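Local coordinates for protein topoisomerase IV subunit A (Escherichia coli, PDB 1ZVT) that serves as a subunit of a topoisomerase that changes DNA topology and decatenates DNA, and probably binds DNA through the beta-pinwheel C-terminal domain described here, at residues Val48-Thr53 and Asn113-Arg118; Lys97-Ser102 and Ala191-Leu196; Thr127-Ala132 and Lys169-Lys174; Ala149-Gly154 and Ile176-Ala181. All coordinates share one frame; numbering follows the deposited sequence.

Contact 1. Residues Val48-Thr53 and Asn113-Arg118; sequences VFVDST and NDLVAR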
loop_
_atom_site.group_PDB
_atom_site.type_symbol
_atom_site.label_atom_id
_atom_site.label_comp_id
_atom_site.label_asym_id
_atom_site.label_seq_id
_atom_site.Cartn_x
_atom_site.Cartn_y
_atom_site.Cartn_z
ATOM N N VAL A 48 -10.122 7.466 -0.567
ATOM C CA VAL A 48 -9.361 7.239 -1.800
ATOM C C VAL A 48 -9.173 5.733 -2.002
ATOM O O VAL A 48 -9.000 4.994 -1.028
ATOM C CB VAL A 48 -8.004 7.954 -1.717
ATOM C CG1 VAL A 48 -6.995 7.354 -2.657
ATOM C CG2 VAL A 48 -8.186 9.452 -2.002
ATOM N N PHE A 49 -9.222 5.306 -3.266
ATOM C CA PHE A 49 -9.012 3.931 -3.688
ATOM C C PHE A 49 -7.875 3.926 -4.692
ATOM O O PHE A 49 -7.760 4.825 -5.544
ATOM C CB PHE A 49 -10.290 3.360 -4.324
ATOM C CG PHE A 49 -11.447 3.349 -3.375
ATOM C CD1 PHE A 49 -12.329 4.425 -3.320
ATOM C CD2 PHE A 49 -11.612 2.286 -2.484
ATOM C CE1 PHE A 49 -13.389 4.441 -2.388
ATOM C CE2 PHE A 49 -12.668 2.300 -1.542
ATOM C CZ PHE A 49 -13.550 3.385 -1.511
ATOM N N VAL A 50 -7.030 2.907 -4.603
ATOM C CA VAL A 50 -6.001 2.706 -5.624
ATOM C C VAL A 50 -6.260 1.364 -6.335
ATOM O O VAL A 50 -6.435 0.326 -5.663
ATOM C CB VAL A 50 -4.597 2.728 -5.000
ATOM C CG1 VAL A 50 -3.564 2.536 -6.100
ATOM C CG2 VAL A 50 -4.346 4.074 -4.272
ATOM N N ASP A 51 -6.303 1.386 -7.663
ATOM C CA ASP A 51 -6.535 0.133 -8.421
ATOM C C ASP A 51 -5.253 -0.586 -8.808
ATOM O O ASP A 51 -4.139 -0.078 -8.586
ATOM C CB ASP A 51 -7.510 0.330 -9.618
ATOM C CG ASP A 51 -6.865 0.981 -10.849
ATOM O OD1 ASP A 51 -5.632 0.997 -10.987
ATOM O OD2 ASP A 51 -7.627 1.460 -11.711
ATOM N N SER A 52 -5.423 -1.794 -9.362
ATOM C CA SER A 52 -4.298 -2.671 -9.683
ATOM C C SER A 52 -3.396 -2.147 -10.803
ATOM O O SER A 52 -2.309 -2.705 -11.027
ATOM C CB SER A 52 -4.832 -4.060 -10.052
ATOM O OG SER A 52 -5.788 -3.941 -11.067
ATOM N N THR A 53 -3.835 -1.104 -11.505
ATOM C CA THR A 53 -3.082 -0.477 -12.586
ATOM C C THR A 53 -2.345 0.789 -12.150
ATOM O O THR A 53 -1.643 1.409 -12.949
ATOM C CB THR A 53 -3.966 -0.166 -13.824
ATOM O OG1 THR A 53 -4.833 0.938 -13.554
ATOM C CG2 THR A 53 -4.788 -1.376 -14.244
ATOM N N ASN A 113 -3.274 14.230 -0.655
ATOM C CA ASN A 113 -3.890 15.124 -1.625
ATOM C C ASN A 113 -3.575 14.740 -3.072
ATOM O O ASN A 113 -4.430 14.876 -3.943
ATOM C CB ASN A 113 -3.500 16.578 -1.368
ATOM C CG ASN A 113 -4.336 17.530 -2.179
ATOM O OD1 ASN A 113 -3.815 18.291 -2.991
ATOM N ND2 ASN A 113 -5.644 17.442 -2.015
ATOM N N ASP A 114 -2.364 14.230 -3.319
ATOM C CA ASP A 114 -1.946 13.822 -4.653
ATOM C C ASP A 114 -2.741 12.654 -5.182
ATOM O O ASP A 114 -2.787 12.454 -6.381
ATOM C CB ASP A 114 -0.469 13.442 -4.666
ATOM C CG ASP A 114 0.426 14.642 -4.432
ATOM O OD1 ASP A 114 0.127 15.722 -4.999
ATOM O OD2 ASP A 114 1.418 14.505 -3.700
ATOM N N LEU A 115 -3.357 11.893 -4.282
ATOM C CA LEU A 115 -4.203 10.760 -4.695
ATOM C C LEU A 115 -5.644 11.180 -4.988
ATOM O O LEU A 115 -6.394 10.419 -5.582
ATOM C CB LEU A 115 -4.209 9.683 -3.613
ATOM C CG LEU A 115 -3.031 8.708 -3.602
ATOM C CD1 LEU A 115 -1.767 9.421 -3.261
ATOM C CD2 LEU A 115 -3.294 7.642 -2.566
ATOM N N VAL A 116 -6.030 12.382 -4.565
ATOM C CA VAL A 116 -7.452 12.753 -4.617
ATOM C C VAL A 116 -7.841 13.160 -6.033
ATOM O O VAL A 116 -7.429 14.221 -6.522
ATOM C CB VAL A 116 -7.772 13.843 -3.597
ATOM C CG1 VAL A 116 -9.223 14.371 -3.752
ATOM C CG2 VAL A 116 -7.529 13.320 -2.188
ATOM N N ALA A 117 -8.585 12.288 -6.703
ATOM C CA ALA A 117 -9.046 12.548 -8.069
ATOM C C ALA A 117 -10.535 12.260 -8.099
ATOM O O ALA A 117 -10.944 11.102 -8.010
ATOM C CB ALA A 117 -8.325 11.677 -9.047
ATOM N N ARG A 118 -11.344 13.321 -8.183
ATOM C CA ARG A 118 -12.780 13.190 -7.994
ATOM C C ARG A 118 -13.535 12.808 -9.281
ATOM O O ARG A 118 -14.728 12.517 -9.231
ATOM C CB ARG A 118 -13.349 14.458 -7.333
ATOM C CG ARG A 118 -12.687 14.732 -5.973
ATOM C CD ARG A 118 -13.050 16.070 -5.369
ATOM N NE ARG A 118 -12.409 16.302 -4.064
ATOM C CZ ARG A 118 -12.862 15.823 -2.908
ATOM N NH1 ARG A 118 -13.945 15.059 -2.875
ATOM N NH2 ARG A 118 -12.224 16.082 -1.780
#
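Val48 splits its two methyl groups between two consecutive residues, Leu115 and Val116, so one small side chain carries most of a contact that no hydrogen bond crosses. With CG1 anti to the backbone N (chi1 158°) and CG2 anti to the carbonyl carbon, the fork opens toward the 113-118 loop. Val48 CG1 lies 3.7 Å from Leu115 CD2, while Val48 CG2 meets Val116 CG2 at 3.9 Å; in both pairs the side chains cross at about a right angle. Leu115 CD2 also reaches along the strand to Val50 CG2, 4.1 Å away. Valine suits an extended strand, and the longer leucine can bridge two residues that point to the same face of it. Cutting Val48 back to alanine is likely to strip Val116 CG2 of its partner across the contact, leave Leu115 CD2 with Val50 CG2 alone, and open a gap between strand and loop.

Several polar groups find partners away from these methyls. Leu115 O accepts from Ser56 OG, and Val116 N bonds to Asn113 O at 3.0 Å, which curls the loop. At the far end of the strand, Asp51 OD1 takes Thr53 N at 2.8 Å in an Asx turn, with Thr53 OG1 arriving from the same face of the carboxylate. Between the two segments the join is thus apolar, made by shape and burial, while Ser56 ties the loop to the same sheet.

Contact 2. Residues Lys97-Ser102 and Ala191-Leu196; sequences KLLMAS and AQLYVL
Leu193 and Leu99 reach toward each other tip to tip across the gap between two sheets. Along Leu193, CB is still 5.2 Å from Leu99 CD2, too far to touch. Its CG, anti to the backbone N (chi1 -178°), carries the chain inward and comes to 3.8 Å from Leu99 CD2. There the side chain forks. On one branch, Leu193 CD1 passes more loosely beside the same methyl, 4.3 Å from Leu99 CD2. The CD2 branch goes deepest, lying 3.7 Å from Leu99 CD2 and only 3.4 Å from Ala101 CB, closer than carbon atoms usually pack. Alanine suits that place because its single methyl lets the leucine tip come right up to the strand.

Strands 97-101 and 191-196 run antiparallel at 162°, but their axes are 9.2 Å apart, and no hydrogen bond joins them. They belong to different blades of the beta-pinwheel and meet face against face through side chains. Leu147, on the strand beside 190-196, touches both Leu99 and Leu193 and widens this apolar layer.

Leu99 CD2 has one more neighbour, Val195 CG2 at 3.6 Å, and so sits between a leucine and a valine two residues apart on one strand. The alternation of an extended chain puts both on the inward face, while Tyr194 between them turns away to pack on Val241 and Ile243 of strand 240-244.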
loop_
_atom_site.group_PDB
_atom_site.type_symbol
_atom_site.label_atom_id
_atom_site.label_comp_id
_atom_site.label_asym_id
_atom_site.label_seq_id
_atom_site.Cartn_x
_atom_site.Cartn_y
_atom_site.Cartn_z
ATOM N N LYS A 97 1.971 12.350 4.461
ATOM C CA LYS A 97 2.923 11.720 3.538
ATOM C C LYS A 97 2.705 10.225 3.381
ATOM O O LYS A 97 2.403 9.525 4.358
ATOM C CB LYS A 97 4.360 11.987 3.988
ATOM C CG LYS A 97 4.762 13.473 3.928
ATOM C CD LYS A 97 5.252 13.856 2.537
ATOM C CE LYS A 97 5.508 15.355 2.396
ATOM N NZ LYS A 97 6.741 15.808 3.122
ATOM N N LEU A 98 2.894 9.743 2.147
ATOM C CA LEU A 98 2.682 8.336 1.797
ATOM C C LEU A 98 3.827 7.879 0.940
ATOM O O LEU A 98 4.429 8.686 0.218
ATOM C CB LEU A 98 1.409 8.184 0.954
ATOM C CG LEU A 98 0.116 8.799 1.468
ATOM C CD1 LEU A 98 -0.961 8.706 0.402
ATOM C CD2 LEU A 98 -0.301 8.025 2.718
ATOM N N LEU A 99 4.126 6.590 1.005
ATOM C CA LEU A 99 5.094 5.996 0.082
ATOM C C LEU A 99 4.338 5.191 -0.974
ATOM O O LEU A 99 3.644 4.226 -0.633
ATOM C CB LEU A 99 6.064 5.088 0.855
ATOM C CG LEU A 99 7.006 4.166 0.079
ATOM C CD1 LEU A 99 7.937 5.004 -0.803
ATOM C CD2 LEU A 99 7.822 3.299 1.042
ATOM N N MET A 100 4.532 5.551 -2.245
ATOM C CA MET A 100 3.942 4.839 -3.385
ATOM C C MET A 100 5.049 4.115 -4.123
ATOM O O MET A 100 6.141 4.663 -4.288
ATOM C CB MET A 100 3.281 5.822 -4.361
ATOM C CG MET A 100 2.082 6.578 -3.807
ATOM S SD MET A 100 0.729 5.505 -3.232
ATOM C CE MET A 100 0.455 4.415 -4.596
ATOM N N ALA A 101 4.786 2.886 -4.571
ATOM C CA ALA A 101 5.831 2.111 -5.231
ATOM C C ALA A 101 5.260 0.998 -6.079
ATOM O O ALA A 101 4.098 0.573 -5.897
ATOM C CB ALA A 101 6.809 1.536 -4.187
ATOM N N SER A 102 6.081 0.531 -7.016
ATOM C CA SER A 102 5.746 -0.662 -7.796
ATOM C C SER A 102 6.717 -1.797 -7.467
ATOM O O SER A 102 7.836 -1.581 -6.958
ATOM C CB SER A 102 5.823 -0.348 -9.293
ATOM O OG SER A 102 7.178 -0.157 -9.674
ATOM N N ALA A 191 9.288 -7.596 -3.063
ATOM C CA ALA A 191 8.344 -8.471 -2.342
ATOM C C ALA A 191 7.682 -7.808 -1.159
ATOM O O ALA A 191 6.486 -8.040 -0.918
ATOM C CB ALA A 191 9.064 -9.713 -1.840
ATOM N N GLN A 192 8.458 -7.049 -0.391
ATOM C CA GLN A 192 7.925 -6.365 0.786
ATOM C C GLN A 192 8.531 -4.980 0.843
ATOM O O GLN A 192 9.698 -4.809 0.480
ATOM C CB GLN A 192 8.346 -7.077 2.070
ATOM C CG GLN A 192 7.974 -8.570 2.143
ATOM C CD GLN A 192 6.601 -8.848 2.692
ATOM O OE1 GLN A 192 6.080 -9.948 2.508
ATOM N NE2 GLN A 192 6.027 -7.895 3.405
ATOM N N LEU A 193 7.764 -4.010 1.318
ATOM C CA LEU A 193 8.278 -2.654 1.451
ATOM C C LEU A 193 7.661 -2.011 2.668
ATOM O O LEU A 193 6.415 -1.859 2.735
ATOM C CB LEU A 193 7.877 -1.829 0.209
ATOM C CG LEU A 193 8.354 -0.371 0.091
ATOM C CD1 LEU A 193 9.892 -0.294 0.081
ATOM C CD2 LEU A 193 7.813 0.283 -1.180
ATOM N N TYR A 194 8.508 -1.600 3.599
ATOM C CA TYR A 194 8.026 -1.023 4.876
ATOM C C TYR A 194 8.619 0.340 5.145
ATOM O O TYR A 194 9.668 0.674 4.606
ATOM C CB TYR A 194 8.465 -1.924 6.032
ATOM C CG TYR A 194 8.258 -3.396 5.847
ATOM C CD1 TYR A 194 9.355 -4.251 5.730
ATOM C CD2 TYR A 194 6.981 -3.945 5.823
ATOM C CE1 TYR A 194 9.176 -5.623 5.597
ATOM C CE2 TYR A 194 6.794 -5.323 5.673
ATOM C CZ TYR A 194 7.904 -6.136 5.562
ATOM O OH TYR A 194 7.777 -7.494 5.418
ATOM N N VAL A 195 7.975 1.101 6.037
ATOM C CA VAL A 195 8.578 2.304 6.574
ATOM C C VAL A 195 8.513 2.107 8.076
ATOM O O VAL A 195 7.421 1.860 8.639
ATOM C CB VAL A 195 7.891 3.600 6.095
ATOM C CG1 VAL A 195 8.493 4.791 6.803
ATOM C CG2 VAL A 195 8.039 3.754 4.560
ATOM N N LEU A 196 9.690 2.096 8.692
ATOM C CA LEU A 196 9.836 1.690 10.082
ATOM C C LEU A 196 10.560 2.783 10.840
ATOM O O LEU A 196 11.472 3.416 10.317
ATOM C CB LEU A 196 10.729 0.449 10.221
ATOM C CG LEU A 196 10.835 -0.729 9.263
ATOM C CD1 LEU A 196 12.234 -1.338 9.349
ATOM C CD2 LEU A 196 9.796 -1.745 9.636
#

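Contact 3. Residues Thr127-Ala132 and Lys169-Lys174; sequences TLPENA and KGKGNK
Thr127 and Gly170 are joined by the one direct hydrogen bond of this contact, from Thr127 N to Gly170 O over 3.0 Å. It is nearly straight at the hydrogen (164°), yet the donor stands well above the carbonyl plane, 66° out of it. Gly170 also makes a backbone bond to Leu125, which extends the link two residues back along the chain. Its backbone, at a phi of 123°, would press any beta carbon against the carbonyl oxygen of Lys169, so glycine fits here.

A water makes the second polar link. It donates to Thr127 O and to Lys171 O, each at 2.8 Å, and so ties together two acceptors that cannot bond to each other.

The remaining contacts are van der Waals. Thr127 stands over the peptide that joins Gly170 to Lys171: Thr127 OG1 is 3.6 Å from Gly170 C, and Thr127 CB is 3.9 Å from Lys171 CA. Lys171 runs out fully extended and crosses Pro129 at about a right angle, with Lys171 CE 4.2 Å from Pro129 CG. An aliphatic carbon of lysine can thus brush the proline while its charged end makes a cation-pi contact with Tyr106.

Pro129 opens a type II turn that Ala132 N closes on Pro129 O, and Asn131 takes the positive phi of its third position. One loop follows strand 123-124, which edges the sheet of 55-59; the other leads into 173-174, which edges that of 106-111. The contact ties together the connections to these edge strands, each supplied from later in the chain, in the beta-pinwheel.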
loop_
_atom_site.group_PDB
_atom_site.type_symbol
_atom_site.label_atom_id
_atom_site.label_comp_id
_atom_site.label_asym_id
_atom_site.label_seq_id
_atom_site.Cartn_x
_atom_site.Cartn_y
_atom_site.Cartn_z
ATOM N N THR A 127 3.075 4.844 -12.495
ATOM C CA THR A 127 3.240 4.173 -13.755
ATOM C C THR A 127 3.934 2.834 -13.521
ATOM O O THR A 127 5.011 2.783 -12.930
ATOM C CB THR A 127 4.057 5.047 -14.705
ATOM O OG1 THR A 127 3.416 6.319 -14.784
ATOM C CG2 THR A 127 4.142 4.424 -16.082
ATOM N N LEU A 128 3.301 1.760 -13.982
ATOM C CA LEU A 128 3.853 0.423 -13.800
ATOM C C LEU A 128 4.600 -0.032 -15.039
ATOM O O LEU A 128 4.033 -0.022 -16.155
ATOM C CB LEU A 128 2.747 -0.579 -13.530
ATOM C CG LEU A 128 1.868 -0.302 -12.313
ATOM C CD1 LEU A 128 0.775 -1.343 -12.253
ATOM C CD2 LEU A 128 2.719 -0.323 -11.039
ATOM N N PRO A 129 5.859 -0.453 -14.853
ATOM C CA PRO A 129 6.594 -1.186 -15.906
ATOM C C PRO A 129 5.890 -2.453 -16.341
ATOM O O PRO A 129 4.945 -2.878 -15.702
ATOM C CB PRO A 129 7.932 -1.517 -15.228
ATOM C CG PRO A 129 8.118 -0.377 -14.260
ATOM C CD PRO A 129 6.714 -0.184 -13.678
ATOM N N GLU A 130 6.356 -3.045 -17.445
ATOM C CA GLU A 130 5.733 -4.223 -18.010
ATOM C C GLU A 130 5.560 -5.326 -16.966
ATOM O O GLU A 130 6.531 -5.745 -16.329
ATOM C CB GLU A 130 6.575 -4.741 -19.180
ATOM C CG GLU A 130 5.862 -5.796 -19.993
ATOM C CD GLU A 130 6.750 -6.407 -21.061
ATOM O OE1 GLU A 130 7.983 -6.169 -21.046
ATOM O OE2 GLU A 130 6.204 -7.138 -21.915
ATOM N N ASN A 131 4.312 -5.761 -16.780
ATOM C CA ASN A 131 3.977 -6.845 -15.845
ATOM C C ASN A 131 4.211 -6.521 -14.377
ATOM O O ASN A 131 4.230 -7.418 -13.521
ATOM C CB ASN A 131 4.716 -8.128 -16.246
ATOM C CG ASN A 131 4.359 -8.573 -17.650
ATOM O OD1 ASN A 131 3.214 -8.399 -18.095
ATOM N ND2 ASN A 131 5.343 -9.107 -18.386
ATOM N N ALA A 132 4.370 -5.243 -14.071
ATOM C CA ALA A 132 4.581 -4.855 -12.676
ATOM C C ALA A 132 3.252 -4.669 -11.964
ATOM O O ALA A 132 2.199 -4.536 -12.616
ATOM C CB ALA A 132 5.396 -3.584 -12.596
ATOM N N LYS A 169 3.220 12.229 -9.032
ATOM C CA LYS A 169 2.863 11.075 -9.849
ATOM C C LYS A 169 4.088 10.602 -10.635
ATOM O O LYS A 169 5.145 11.259 -10.609
ATOM C CB LYS A 169 1.744 11.450 -10.831
ATOM C CG LYS A 169 2.182 12.501 -11.858
ATOM C CD LYS A 169 1.016 12.955 -12.761
ATOM C CE LYS A 169 1.528 13.800 -13.921
ATOM N NZ LYS A 169 2.575 14.808 -13.518
ATOM N N GLY A 170 3.930 9.487 -11.349
ATOM C CA GLY A 170 4.935 8.999 -12.314
ATOM C C GLY A 170 5.406 7.593 -12.012
ATOM O O GLY A 170 4.840 6.893 -11.148
ATOM N N LYS A 171 6.452 7.176 -12.716
ATOM C CA LYS A 171 7.076 5.885 -12.431
ATOM C C LYS A 171 7.740 5.908 -11.062
ATOM O O LYS A 171 7.770 4.885 -10.364
ATOM C CB LYS A 171 8.117 5.576 -13.505
ATOM C CG LYS A 171 8.871 4.273 -13.321
ATOM C CD LYS A 171 10.031 4.208 -14.330
ATOM C CE LYS A 171 10.770 2.878 -14.294
ATOM N NZ LYS A 171 11.822 2.802 -15.374
ATOM N N GLY A 172 8.263 7.075 -10.677
ATOM C CA GLY A 172 9.098 7.181 -9.497
ATOM C C GLY A 172 10.570 6.950 -9.778
ATOM O O GLY A 172 10.994 6.706 -10.926
ATOM N N ASN A 173 11.365 7.046 -8.722
ATOM C CA ASN A 173 12.804 6.837 -8.831
ATOM C C ASN A 173 13.149 5.488 -8.204
ATOM O O ASN A 173 12.348 4.927 -7.456
ATOM C CB ASN A 173 13.528 7.961 -8.103
ATOM C CG ASN A 173 13.330 9.305 -8.778
ATOM O OD1 ASN A 173 13.798 9.512 -9.898
ATOM N ND2 ASN A 173 12.620 10.209 -8.118
ATOM N N LYS A 174 14.330 4.962 -8.518
ATOM C CA LYS A 174 14.732 3.652 -8.035
ATOM C C LYS A 174 14.865 3.622 -6.509
ATOM O O LYS A 174 15.565 4.454 -5.900
ATOM C CB LYS A 174 16.066 3.242 -8.685
ATOM C CG LYS A 174 16.418 1.779 -8.459
ATOM C CD LYS A 174 17.678 1.377 -9.238
ATOM C CE LYS A 174 17.417 1.367 -10.741
ATOM N NZ LYS A 174 18.687 1.138 -11.514
HETATM O O HOH W 1 6.846 2.326 -10.889
#

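Contact 4. Residues Ala149-Gly154 and Ile176-Ala181; sequences AITQAG and INIPSA
The hairpin end of strand 146-151 meets the linker that runs toward helix 180-184, and Thr151 packs there against Ile176 and Ile178. Thr151 CG2 lies only 3.5 Å from Ile176 CD1, a tight approach, and 4.0 Å from Ile178 CD1, so one methyl touches the CD1 ends of two isoleucines, which approach it from directions about a right angle apart. The Ile176 chain comes in obliquely, whereas Ile178 and Thr151 slide past each other in opposite directions. Farther along the strand, Ala149 CB meets the same Ile176 CD1 at 4.2 Å; the small residue leaves space for the long branch. Ile176 reaches that far because it is extended, with CG1 anti to the backbone N (chi1 -179°), and its side chain also rests on Leu157 of the adjacent strand.

Threonine serves two purposes here. Its OG1 sits between the backbone N and the carbonyl carbon (chi1 71°), turned to the hairpin, where it accepts from Arg155 N and more weakly from Gly154 N; this same rotation hands CG2 to the isoleucines. The polar atom is thus satisfied inside the turn while the methyl faces the apolar side. Thr151 to Gly154 form a type I turn, with Gly154 N bonded to Thr151 O at 2.9 Å, and glycine suits the positive phi (103°) at its last position.

Beyond Ile178, Pro179 takes the N-cap position of helix 180-184. Segment 176-181 thus leads from edge strand 173-174 of one blade toward edge strand 190-196 of the next, packing on that blade's hairpin on the way, within the beta-pinwheel fold.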
loop_
_atom_site.group_PDB
_atom_site.type_symbol
_atom_site.label_atom_id
_atom_site.label_comp_id
_atom_site.label_asym_id
_atom_site.label_seq_id
_atom_site.Cartn_x
_atom_site.Cartn_y
_atom_site.Cartn_z
ATOM N N ALA A 149 13.317 -2.430 2.147
ATOM C CA ALA A 149 12.845 -3.153 0.974
ATOM C C ALA A 149 13.413 -4.546 1.004
ATOM O O ALA A 149 14.584 -4.739 1.343
ATOM C CB ALA A 149 13.352 -2.444 -0.325
ATOM N N ILE A 150 12.588 -5.529 0.642
ATOM C CA ILE A 150 13.026 -6.924 0.555
ATOM C C ILE A 150 12.591 -7.447 -0.807
ATOM O O ILE A 150 11.423 -7.322 -1.164
ATOM C CB ILE A 150 12.358 -7.823 1.647
ATOM C CG1 ILE A 150 12.614 -7.210 3.045
ATOM C CG2 ILE A 150 12.885 -9.275 1.532
ATOM C CD1 ILE A 150 11.879 -8.001 4.160
ATOM N N THR A 151 13.523 -8.004 -1.575
ATOM C CA THR A 151 13.180 -8.517 -2.907
ATOM C C THR A 151 12.745 -9.988 -2.911
ATOM O O THR A 151 13.006 -10.733 -1.950
ATOM C CB THR A 151 14.358 -8.383 -3.904
ATOM O OG1 THR A 151 15.395 -9.311 -3.570
ATOM C CG2 THR A 151 14.935 -6.970 -3.871
ATOM N N GLN A 152 12.154 -10.405 -4.033
ATOM C CA GLN A 152 11.709 -11.782 -4.230
ATOM C C GLN A 152 12.908 -12.735 -4.146
ATOM O O GLN A 152 12.779 -13.877 -3.694
ATOM C CB GLN A 152 11.037 -11.851 -5.598
ATOM C CG GLN A 152 10.488 -13.160 -6.052
ATOM C CD GLN A 152 9.961 -13.072 -7.476
ATOM O OE1 GLN A 152 10.180 -13.982 -8.287
ATOM N NE2 GLN A 152 9.288 -11.957 -7.800
ATOM N N ALA A 153 14.074 -12.260 -4.583
ATOM C CA ALA A 153 15.299 -13.073 -4.554
ATOM C C ALA A 153 15.877 -13.186 -3.148
ATOM O O ALA A 153 16.691 -14.071 -2.866
ATOM C CB ALA A 153 16.351 -12.523 -5.546
ATOM N N GLY A 154 15.446 -12.297 -2.259
ATOM C CA GLY A 154 15.866 -12.305 -0.862
ATOM C C GLY A 154 16.907 -11.266 -0.504
ATOM O O GLY A 154 17.658 -11.451 0.452
ATOM N N ILE A 176 15.307 0.196 -5.027
ATOM C CA ILE A 176 16.256 -0.898 -4.946
ATOM C C ILE A 176 16.493 -1.409 -6.366
ATOM O O ILE A 176 15.568 -1.434 -7.178
ATOM C CB ILE A 176 15.720 -2.006 -3.981
ATOM C CG1 ILE A 176 16.711 -3.165 -3.846
ATOM C CG2 ILE A 176 14.363 -2.530 -4.451
ATOM C CD1 ILE A 176 16.427 -4.095 -2.664
ATOM N N ASN A 177 17.727 -1.784 -6.689
ATOM C CA ASN A 177 18.014 -2.191 -8.065
ATOM C C ASN A 177 17.558 -3.604 -8.358
ATOM O O ASN A 177 18.050 -4.558 -7.770
ATOM C CB ASN A 177 19.496 -2.080 -8.391
ATOM C CG ASN A 177 19.764 -2.323 -9.866
ATOM O OD1 ASN A 177 20.485 -3.256 -10.239
ATOM N ND2 ASN A 177 19.178 -1.492 -10.709
ATOM N N ILE A 178 16.579 -3.712 -9.237
ATOM C CA ILE A 178 16.128 -4.994 -9.770
ATOM C C ILE A 178 16.194 -4.835 -11.297
ATOM O O ILE A 178 15.558 -3.943 -11.858
ATOM C CB ILE A 178 14.699 -5.307 -9.311
ATOM C CG1 ILE A 178 14.634 -5.252 -7.761
ATOM C CG2 ILE A 178 14.245 -6.689 -9.838
ATOM C CD1 ILE A 178 13.265 -5.400 -7.196
ATOM N N PRO A 179 17.000 -5.674 -11.961
ATOM C CA PRO A 179 17.144 -5.564 -13.411
ATOM C C PRO A 179 15.771 -5.608 -14.085
ATOM O O PRO A 179 14.952 -6.463 -13.761
ATOM C CB PRO A 179 17.983 -6.790 -13.776
ATOM C CG PRO A 179 18.767 -7.105 -12.520
ATOM C CD PRO A 179 17.841 -6.735 -11.382
ATOM N N SER A 180 15.528 -4.673 -14.996
ATOM C CA SER A 180 14.176 -4.472 -15.508
ATOM C C SER A 180 13.643 -5.645 -16.307
ATOM O O SER A 180 12.453 -5.968 -16.246
ATOM C CB SER A 180 14.079 -3.173 -16.297
ATOM O OG SER A 180 14.962 -3.196 -17.397
ATOM N N ALA A 181 14.507 -6.255 -17.115
ATOM C CA ALA A 181 14.072 -7.417 -17.884
ATOM C C ALA A 181 13.718 -8.594 -16.967
ATOM O O ALA A 181 12.740 -9.320 -17.196
ATOM C CB ALA A 181 15.151 -7.805 -18.903
#

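Overall arrangement
Contacts 1, 2 and 4 are buried and wholly apolar between their segments, whereas contact 3 lies at the surface and relies on backbone polar groups and a water. The centre of contact 2 lies about 7 Å from the centre of the chain, the nearest of the four, and this contact joins two strands; contacts 1 and 4 set a strand against a connecting segment. Contacts 2 and 4 share one sheet, since Ile150 bonds to both Ala191 and Gln192 in a classic beta bulge. Leu98 of contact 2 packs on Leu115 of contact 1, while Leu128 of contact 3 touches both Ser102 and the 52-53 backbone. Contacts 3 and 4 adjoin only in sequence.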